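Local coordinates for reticulocyte-binding protein 2a (Plasmodium vivax, PDB 4Z8N) that probably binds the surface of reticulocytes during parasite invasion, seen here as its helical erythrocyte-binding domain, at residues 19-24 with 267-272; 28-33 with 256-261; 212-217 with 275-280. All coordinates share one frame; numbering follows the deposited sequence.

Contact 1: residues 19-24 with 267-272; sequences STVYPF and LKRADT
Ser-19 OG, lying beside the side chain of Arg-269, is gripped by two groups. The backbone N of Val-21 donates to it over 3.2 Å in a nearly straight bond (166°), closing an ST turn, and Asp-9 OD1 bonds to it from the neighbouring strand. Ser-19 OG stands anti to its own backbone N (chi1 -178°), on the side facing the helix. Arg-269 NE comes to 3.5 Å from Ser-19 OG, but at an angle too poor for a hydrogen bond. The guanidinium instead has its polar partners in the N-terminal segment: NE forms a salt bridge with Asp-9 OD2 and NH2 bonds to Leu-5 O. Because Asp-9 OD1 also accepts from Thr-20 N, this one carboxylate ties the turn to the arginine, and its charge probably steadies the buried guanidinium. Val-21 adds the apolar part of the contact. It meets Arg-269 tip to tip, with CG2 lying 3.2 Å above one face of the guanidinium, displaced toward its rim, and 3.4 Å from NH1. CG1 of the same valine stands farther off, 3.8 Å from NH1. Lys-268 extends toward the peptide before the cis-proline Pro-23, where its modelled amine is implausibly close to a carbonyl and its bonding remains doubtful. The contact thus fastens the loop between strand 17-19 and helix 26-37 to the middle of the long helix 246-297, while helix 42-69 packs against Pro-23 and Phe-24 and helix 94-115 against Thr-20.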
loop_
_atom_site.group_PDB
_atom_site.type_symbol
_atom_site.label_atom_id
_atom_site.label_comp_id
_atom_site.label_asym_id
_atom_site.label_seq_id
_atom_site.Cartn_x
_atom_site.Cartn_y
_atom_site.Cartn_z
ATOM N N SER A 19 4.819 -1.281 3.260
ATOM C CA SER A 19 4.124 -0.036 3.547
ATOM C C SER A 19 4.826 0.766 4.637
ATOM O O SER A 19 5.439 0.201 5.543
ATOM C CB SER A 19 2.676 -0.320 3.948
ATOM O OG SER A 19 1.965 0.880 4.182
ATOM N N THR A 20 4.737 2.087 4.538
ATOM C CA THR A 20 5.335 2.970 5.532
ATOM C C THR A 20 4.399 3.183 6.716
ATOM O O THR A 20 4.760 3.843 7.690
ATOM C CB THR A 20 5.698 4.336 4.924
ATOM O OG1 THR A 20 4.568 4.857 4.214
ATOM C CG2 THR A 20 6.875 4.204 3.971
ATOM N N VAL A 21 3.198 2.622 6.625
ATOM C CA VAL A 21 2.208 2.754 7.687
ATOM C C VAL A 21 1.794 1.386 8.236
ATOM O O VAL A 21 1.896 0.368 7.547
ATOM C CB VAL A 21 0.951 3.513 7.198
ATOM C CG1 VAL A 21 1.332 4.884 6.655
ATOM C CG2 VAL A 21 0.206 2.708 6.149
ATOM N N TYR A 22 1.348 1.375 9.489
ATOM C CA TYR A 22 0.886 0.162 10.160
ATOM C C TYR A 22 -0.161 -0.561 9.314
ATOM O O TYR A 22 -1.040 0.082 8.747
ATOM C CB TYR A 22 0.316 0.525 11.535
ATOM C CG TYR A 22 -0.097 -0.646 12.396
ATOM C CD1 TYR A 22 -1.357 -1.221 12.268
ATOM C CD2 TYR A 22 0.764 -1.163 13.357
ATOM C CE1 TYR A 22 -1.740 -2.287 13.057
ATOM C CE2 TYR A 22 0.386 -2.227 14.153
ATOM C CZ TYR A 22 -0.865 -2.786 13.998
ATOM O OH TYR A 22 -1.244 -3.845 14.789
ATOM N N PRO A 23 -0.079 -1.900 9.222
ATOM C CA PRO A 23 0.873 -2.808 9.873
ATOM C C PRO A 23 2.110 -3.148 9.034
ATOM O O PRO A 23 2.711 -4.199 9.262
ATOM C CB PRO A 23 0.031 -4.060 10.096
ATOM C CG PRO A 23 -0.847 -4.097 8.886
ATOM C CD PRO A 23 -1.135 -2.651 8.520
ATOM N N PHE A 24 2.450 -2.293 8.071
ATOM C CA PHE A 24 3.720 -2.357 7.333
ATOM C C PHE A 24 3.887 -3.571 6.407
ATOM O O PHE A 24 4.239 -3.412 5.238
ATOM C CB PHE A 24 4.894 -2.297 8.317
ATOM C CG PHE A 24 4.765 -1.201 9.339
ATOM C CD1 PHE A 24 4.902 0.128 8.970
ATOM C CD2 PHE A 24 4.493 -1.499 10.666
ATOM C CE1 PHE A 24 4.777 1.138 9.906
ATOM C CE2 PHE A 24 4.365 -0.494 11.607
ATOM C CZ PHE A 24 4.507 0.827 11.227
ATOM N N LEU A 267 -6.604 -2.135 0.438
ATOM C CA LEU A 267 -7.797 -1.290 0.410
ATOM C C LEU A 267 -7.594 -0.015 1.221
ATOM O O LEU A 267 -7.938 1.078 0.774
ATOM C CB LEU A 267 -9.015 -2.053 0.940
ATOM C CG LEU A 267 -10.327 -1.265 0.990
ATOM C CD1 LEU A 267 -10.784 -0.902 -0.414
ATOM C CD2 LEU A 267 -11.409 -2.046 1.721
ATOM N N LYS A 268 -7.024 -0.168 2.412
ATOM C CA LYS A 268 -6.768 0.954 3.307
ATOM C C LYS A 268 -5.887 2.010 2.645
ATOM O O LYS A 268 -6.065 3.208 2.863
ATOM C CB LYS A 268 -6.113 0.455 4.599
ATOM C CG LYS A 268 -5.748 1.554 5.581
ATOM C CD LYS A 268 -5.249 0.977 6.893
ATOM C CE LYS A 268 -3.740 1.094 7.013
ATOM N NZ LYS A 268 -3.251 0.501 8.287
ATOM N N ARG A 269 -4.949 1.554 1.822
ATOM C CA ARG A 269 -3.993 2.438 1.164
ATOM C C ARG A 269 -4.582 3.083 -0.082
ATOM O O ARG A 269 -4.232 4.211 -0.429
ATOM C CB ARG A 269 -2.723 1.667 0.804
ATOM C CG ARG A 269 -2.054 1.034 2.001
ATOM C CD ARG A 269 -1.638 2.096 2.999
ATOM N NE ARG A 269 -0.444 2.813 2.562
ATOM C CZ ARG A 269 -0.153 4.063 2.909
ATOM N NH1 ARG A 269 -0.981 4.744 3.690
ATOM N NH2 ARG A 269 0.961 4.631 2.470
ATOM N N ALA A 270 -5.477 2.361 -0.748
ATOM C CA ALA A 270 -6.131 2.868 -1.946
ATOM C C ALA A 270 -6.926 4.141 -1.657
ATOM O O ALA A 270 -6.970 5.053 -2.482
ATOM C CB ALA A 270 -7.039 1.802 -2.544
ATOM N N ASP A 271 -7.541 4.200 -0.479
ATOM C CA ASP A 271 -8.338 5.357 -0.080
ATOM C C ASP A 271 -7.488 6.625 0.004
ATOM O O ASP A 271 -7.728 7.589 -0.724
ATOM C CB ASP A 271 -9.026 5.089 1.265
ATOM C CG ASP A 271 -10.094 6.126 1.607
ATOM O OD1 ASP A 271 -9.965 7.302 1.205
ATOM O OD2 ASP A 271 -11.077 5.757 2.286
ATOM N N THR A 272 -6.499 6.619 0.895
ATOM C CA THR A 272 -5.681 7.804 1.148
ATOM C C THR A 272 -4.892 8.247 -0.085
ATOM O O THR A 272 -4.549 9.419 -0.219
ATOM C CB THR A 272 -4.702 7.566 2.316
ATOM O OG1 THR A 272 -3.939 6.378 2.076
ATOM C CG2 THR A 272 -5.464 7.410 3.625
#

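Contact 2: residues 28-33 with 256-261; sequences MNYFAE and SANFYA
Tyr-30 and Ala-261 meet at the crossing of helices 26-37 and 246-297, a close helix-helix packing in the all-helical erythrocyte-binding domain. The axes of segments 28-33 and 256-261 approach to 8.8 Å with their directions 129° apart, and small residues allow this closeness: Ala-261 CB sits 3.7 Å from Tyr-30 CA, practically against the opposite backbone. Tyr-30 CG stands anti to the backbone N (chi1 170°), and the ring, carried away from Ala-261 CB, turns the edge at CD1 and CE1 to the Asn-258 backbone. CE1 lies 3.6 Å from Ala-257 CB, which approaches obliquely, and the backbone N of Asn-258 lies close to the ring plane at the same edge. Asn-258 CB completes this patch.

Glu-33 makes a different kind of meeting with Tyr-260. Its chain is bent at chi2, which folds CD back, and the carboxylate lies at the ring edge formed by CD2 and CE2. OE1 is 3.4 Å from CD2 and OE2 is 3.5 Å from CE2, with the two flat groups 76° apart. If ionised, as is likely, the carboxylate would be favourably placed against the C-H edge of the ring. Weak hydrogen bonds from Tyr-36 and Tyr-158 to OE1, and a long, weak ion pair of OE2 with Lys-264, also hold it; the Tyr-260 ring in turn stacks with that of Tyr-158. Asn-29, one turn before Glu-33 on the same helix, has its buried OD1 without a hydrogen-bonding partner and 3.9 Å from Ala-261 CA.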
loop_
_atom_site.group_PDB
_atom_site.type_symbol
_atom_site.label_atom_id
_atom_site.label_comp_id
_atom_site.label_asym_id
_atom_site.label_seq_id
_atom_site.Cartn_x
_atom_site.Cartn_y
_atom_site.Cartn_z
ATOM N N MET A 28 1.584 -9.508 8.641
ATOM C CA MET A 28 1.155 -9.073 9.965
ATOM C C MET A 28 -0.354 -8.913 9.993
ATOM O O MET A 28 -1.006 -9.208 10.993
ATOM C CB MET A 28 1.843 -7.761 10.355
ATOM C CG MET A 28 3.366 -7.822 10.287
ATOM S SD MET A 28 4.088 -9.014 11.435
ATOM C CE MET A 28 3.985 -8.116 12.976
ATOM N N ASN A 29 -0.901 -8.440 8.879
ATOM C CA ASN A 29 -2.340 -8.343 8.715
ATOM C C ASN A 29 -2.963 -9.733 8.730
ATOM O O ASN A 29 -4.012 -9.956 9.331
ATOM C CB ASN A 29 -2.678 -7.622 7.410
ATOM C CG ASN A 29 -4.048 -6.982 7.437
ATOM O OD1 ASN A 29 -5.063 -7.666 7.563
ATOM N ND2 ASN A 29 -4.085 -5.663 7.307
ATOM N N TYR A 30 -2.292 -10.668 8.067
ATOM C CA TYR A 30 -2.740 -12.051 8.000
ATOM C C TYR A 30 -2.771 -12.706 9.383
ATOM O O TYR A 30 -3.727 -13.403 9.728
ATOM C CB TYR A 30 -1.836 -12.845 7.050
ATOM C CG TYR A 30 -2.050 -14.341 7.084
ATOM C CD1 TYR A 30 -3.118 -14.924 6.415
ATOM C CD2 TYR A 30 -1.175 -15.172 7.773
ATOM C CE1 TYR A 30 -3.318 -16.288 6.441
ATOM C CE2 TYR A 30 -1.367 -16.542 7.804
ATOM C CZ TYR A 30 -2.439 -17.092 7.136
ATOM O OH TYR A 30 -2.637 -18.450 7.159
ATOM N N PHE A 31 -1.730 -12.473 10.178
ATOM C CA PHE A 31 -1.644 -13.063 11.509
ATOM C C PHE A 31 -2.753 -12.540 12.419
ATOM O O PHE A 31 -3.238 -13.257 13.296
ATOM C CB PHE A 31 -0.272 -12.789 12.131
ATOM C CG PHE A 31 0.867 -13.433 11.393
ATOM C CD1 PHE A 31 0.694 -14.647 10.747
ATOM C CD2 PHE A 31 2.109 -12.819 11.335
ATOM C CE1 PHE A 31 1.741 -15.245 10.064
ATOM C CE2 PHE A 31 3.160 -13.409 10.652
ATOM C CZ PHE A 31 2.976 -14.624 10.016
ATOM N N ALA A 32 -3.152 -11.290 12.204
ATOM C CA ALA A 32 -4.246 -10.696 12.963
ATOM C C ALA A 32 -5.577 -11.331 12.576
ATOM O O ALA A 32 -6.451 -11.520 13.420
ATOM C CB ALA A 32 -4.291 -9.187 12.747
ATOM N N GLU A 33 -5.721 -11.665 11.296
ATOM C CA GLU A 33 -6.941 -12.298 10.797
ATOM C C GLU A 33 -7.121 -13.703 11.357
ATOM O O GLU A 33 -8.224 -14.080 11.754
ATOM C CB GLU A 33 -6.936 -12.350 9.266
ATOM C CG GLU A 33 -7.122 -10.994 8.614
ATOM C CD GLU A 33 -8.423 -10.332 9.024
ATOM O OE1 GLU A 33 -9.446 -11.043 9.128
ATOM O OE2 GLU A 33 -8.421 -9.105 9.255
ATOM N N SER A 256 -8.294 -18.540 2.784
ATOM C CA SER A 256 -9.341 -17.548 3.008
ATOM C C SER A 256 -8.797 -16.302 3.686
ATOM O O SER A 256 -9.040 -15.182 3.237
ATOM C CB SER A 256 -10.467 -18.141 3.856
ATOM O OG SER A 256 -11.059 -19.245 3.203
ATOM N N ALA A 257 -8.068 -16.508 4.776
ATOM C CA ALA A 257 -7.531 -15.405 5.559
ATOM C C ALA A 257 -6.497 -14.619 4.760
ATOM O O ALA A 257 -6.423 -13.398 4.867
ATOM C CB ALA A 257 -6.924 -15.921 6.853
ATOM N N ASN A 258 -5.708 -15.325 3.958
ATOM C CA ASN A 258 -4.680 -14.682 3.145
ATOM C C ASN A 258 -5.279 -13.824 2.031
ATOM O O ASN A 258 -4.776 -12.744 1.731
ATOM C CB ASN A 258 -3.738 -15.733 2.552
ATOM C CG ASN A 258 -2.599 -15.115 1.768
ATOM O OD1 ASN A 258 -1.676 -14.537 2.344
ATOM N ND2 ASN A 258 -2.654 -15.239 0.448
ATOM N N PHE A 259 -6.354 -14.307 1.419
ATOM C CA PHE A 259 -7.049 -13.542 0.389
ATOM C C PHE A 259 -7.648 -12.257 0.956
ATOM O O PHE A 259 -7.562 -11.193 0.337
ATOM C CB PHE A 259 -8.147 -14.390 -0.261
ATOM C CG PHE A 259 -7.629 -15.409 -1.236
ATOM C CD1 PHE A 259 -6.523 -15.134 -2.025
ATOM C CD2 PHE A 259 -8.245 -16.643 -1.364
ATOM C CE1 PHE A 259 -6.045 -16.069 -2.923
ATOM C CE2 PHE A 259 -7.769 -17.583 -2.258
ATOM C CZ PHE A 259 -6.669 -17.296 -3.039
ATOM N N TYR A 260 -8.253 -12.347 2.137
ATOM C CA TYR A 260 -8.865 -11.170 2.742
ATOM C C TYR A 260 -7.809 -10.208 3.282
ATOM O O TYR A 260 -7.959 -8.991 3.173
ATOM C CB TYR A 260 -9.832 -11.558 3.861
ATOM C CG TYR A 260 -10.400 -10.352 4.576
ATOM C CD1 TYR A 260 -11.284 -9.493 3.932
ATOM C CD2 TYR A 260 -10.037 -10.058 5.885
ATOM C CE1 TYR A 260 -11.798 -8.381 4.574
ATOM C CE2 TYR A 260 -10.550 -8.951 6.539
ATOM C CZ TYR A 260 -11.428 -8.115 5.876
ATOM O OH TYR A 260 -11.938 -7.011 6.518
ATOM N N ALA A 261 -6.744 -10.754 3.862
ATOM C CA ALA A 261 -5.661 -9.928 4.390
ATOM C C ALA A 261 -5.012 -9.114 3.275
ATOM O O ALA A 261 -4.665 -7.950 3.468
ATOM C CB ALA A 261 -4.623 -10.787 5.091
#

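Contact 3: residues 212-217 with 275-280; sequences LDIITI and AALKEK
Ile-214 and Leu-277 carry the apolar part of this contact. Their side chains slide past each other in opposite directions, and the methyls Ile-214 CG2 and Leu-277 CD2 touch at 3.6 Å. Chi1 of Ile-214 (-68°) sets CG1 beside the backbone N, anti to the carbonyl carbon, while CG2 stands anti to the backbone N and also lies against Leu-277 CG at 3.9 Å. The CG1-CD1 branch extends toward helix 246-297, its CD1 4.3 Å from Ala-276 CB. Beside this pair, Ile-215 CG1 approaches Leu-277 CD1 more loosely, at 4.3 Å. These residues belong to consecutive long helices, 199-237 and 246-297, which run as an antiparallel helical hairpin within the Rh5 coiled-coil family region. The axes of segments 212-217 and 275-280 approach to 10.4 Å, with their directions 170° apart. Helix 168-194 packs onto the same pair through Leu-174, which touches Leu-277, and Leu-181, which touches Ile-215, whereas Tyr-7 of the N-terminal segment touches Ile-214, Ala-276 and Lys-280.

No hydrogen bond crosses between the two segments, and the polar bonds of Lys-280 are made to acidic side chains outside the apolar cluster. Its aliphatic stem joins that cluster, with CG 4.3 Å from Ile-214 CD1. NZ forms a salt bridge with Glu-85 OE2 and a weaker one, 3.5 Å long, with Glu-279 OE2, an oxygen that Ser-2 OG also bonds.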
loop_
_atom_site.group_PDB
_atom_site.type_symbol
_atom_site.label_atom_id
_atom_site.label_comp_id
_atom_site.label_asym_id
_atom_site.label_seq_id
_atom_site.Cartn_x
_atom_site.Cartn_y
_atom_site.Cartn_z
ATOM N N LEU A 212 2.057 10.729 -11.322
ATOM C CA LEU A 212 2.147 9.469 -12.050
ATOM C C LEU A 212 2.716 8.369 -11.150
ATOM O O LEU A 212 2.288 7.216 -11.224
ATOM C CB LEU A 212 3.000 9.629 -13.314
ATOM C CG LEU A 212 2.363 10.416 -14.468
ATOM C CD1 LEU A 212 3.368 10.667 -15.583
ATOM C CD2 LEU A 212 1.140 9.696 -15.015
ATOM N N ASP A 213 3.666 8.733 -10.292
ATOM C CA ASP A 213 4.257 7.785 -9.343
ATOM C C ASP A 213 3.240 7.299 -8.320
ATOM O O ASP A 213 3.215 6.121 -7.964
ATOM C CB ASP A 213 5.446 8.414 -8.617
ATOM C CG ASP A 213 6.659 8.565 -9.506
ATOM O OD1 ASP A 213 6.799 7.771 -10.461
ATOM O OD2 ASP A 213 7.471 9.476 -9.248
ATOM N N ILE A 214 2.417 8.222 -7.836
ATOM C CA ILE A 214 1.335 7.887 -6.919
ATOM C C ILE A 214 0.352 6.926 -7.589
ATOM O O ILE A 214 -0.108 5.965 -6.971
ATOM C CB ILE A 214 0.590 9.154 -6.447
ATOM C CG1 ILE A 214 1.492 9.999 -5.547
ATOM C CG2 ILE A 214 -0.677 8.789 -5.703
ATOM C CD1 ILE A 214 0.869 11.314 -5.122
ATOM N N ILE A 215 0.040 7.183 -8.855
ATOM C CA ILE A 215 -0.860 6.311 -9.611
ATOM C C ILE A 215 -0.265 4.912 -9.763
ATOM O O ILE A 215 -0.975 3.912 -9.625
ATOM C CB ILE A 215 -1.186 6.908 -10.998
ATOM C CG1 ILE A 215 -2.077 8.139 -10.832
ATOM C CG2 ILE A 215 -1.880 5.884 -11.890
ATOM C CD1 ILE A 215 -2.488 8.781 -12.129
ATOM N N THR A 216 1.039 4.844 -10.022
ATOM C CA THR A 216 1.735 3.562 -10.115
ATOM C C THR A 216 1.588 2.752 -8.823
ATOM O O THR A 216 1.284 1.561 -8.862
ATOM C CB THR A 216 3.228 3.758 -10.434
ATOM O OG1 THR A 216 3.361 4.356 -11.730
ATOM C CG2 THR A 216 3.958 2.426 -10.432
ATOM N N ILE A 217 1.797 3.405 -7.683
ATOM C CA ILE A 217 1.577 2.771 -6.384
ATOM C C ILE A 217 0.111 2.371 -6.211
ATOM O O ILE A 217 -0.197 1.272 -5.746
ATOM C CB ILE A 217 1.987 3.703 -5.226
ATOM C CG1 ILE A 217 3.476 4.033 -5.307
ATOM C CG2 ILE A 217 1.669 3.064 -3.885
ATOM C CD1 ILE A 217 3.924 5.075 -4.300
ATOM N N ALA A 275 -6.956 10.786 -2.039
ATOM C CA ALA A 275 -6.950 12.102 -1.411
ATOM C C ALA A 275 -5.663 12.858 -1.726
ATOM O O ALA A 275 -5.662 14.084 -1.842
ATOM C CB ALA A 275 -7.130 11.973 0.095
ATOM N N ALA A 276 -4.566 12.121 -1.854
ATOM C CA ALA A 276 -3.286 12.733 -2.182
ATOM C C ALA A 276 -3.323 13.293 -3.600
ATOM O O ALA A 276 -2.823 14.384 -3.859
ATOM C CB ALA A 276 -2.158 11.730 -2.026
ATOM N N LEU A 277 -3.933 12.547 -4.515
ATOM C CA LEU A 277 -4.063 12.989 -5.899
ATOM C C LEU A 277 -4.875 14.277 -6.015
ATOM O O LEU A 277 -4.554 15.150 -6.822
ATOM C CB LEU A 277 -4.698 11.891 -6.746
ATOM C CG LEU A 277 -3.808 10.673 -6.984
ATOM C CD1 LEU A 277 -4.581 9.600 -7.721
ATOM C CD2 LEU A 277 -2.565 11.079 -7.765
ATOM N N LYS A 278 -5.925 14.385 -5.206
ATOM C CA LYS A 278 -6.744 15.594 -5.151
ATOM C C LYS A 278 -5.916 16.802 -4.727
ATOM O O LYS A 278 -6.023 17.877 -5.319
ATOM C CB LYS A 278 -7.920 15.399 -4.189
ATOM C CG LYS A 278 -8.643 16.681 -3.792
ATOM C CD LYS A 278 -9.263 17.379 -4.992
ATOM C CE LYS A 278 -10.077 18.588 -4.559
ATOM N NZ LYS A 278 -10.235 19.574 -5.662
ATOM N N GLU A 279 -5.098 16.618 -3.697
ATOM C CA GLU A 279 -4.231 17.681 -3.206
ATOM C C GLU A 279 -3.251 18.133 -4.284
ATOM O O GLU A 279 -3.092 19.327 -4.526
ATOM C CB GLU A 279 -3.464 17.226 -1.962
ATOM C CG GLU A 279 -2.471 18.258 -1.446
ATOM C CD GLU A 279 -1.169 17.637 -0.971
ATOM O OE1 GLU A 279 -1.221 16.600 -0.278
ATOM O OE2 GLU A 279 -0.093 18.183 -1.296
ATOM N N LYS A 280 -2.600 17.167 -4.928
ATOM C CA LYS A 280 -1.611 17.466 -5.960
ATOM C C LYS A 280 -2.282 18.046 -7.199
ATOM O O LYS A 280 -1.747 18.948 -7.839
ATOM C CB LYS A 280 -0.822 16.211 -6.338
ATOM C CG LYS A 280 -0.186 15.464 -5.174
ATOM C CD LYS A 280 0.882 16.275 -4.474
ATOM C CE LYS A 280 1.655 15.406 -3.492
ATOM N NZ LYS A 280 2.477 16.222 -2.564
#

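All three contacts use helix 246-297, whose length lets it meet a short helix, a loop and a long helix in turn. Contacts 2 and 3 are buried and lie on opposite sides of the chain's centre, their centres about 27 Å apart; contact 1 is only partly buried, although its centre is nearest the middle of the chain. Contact 1 relies on a charged network built with the N-terminal segment, contact 3 on branched aliphatic side chains, and contact 2 on alanines, aromatic edges and a carboxylate. Contacts 1 and 2 touch through Pro-23, packed on Met-28 and Asn-29, whereas contacts 2 and 3 remain separate, about 14 Å between nearest atoms.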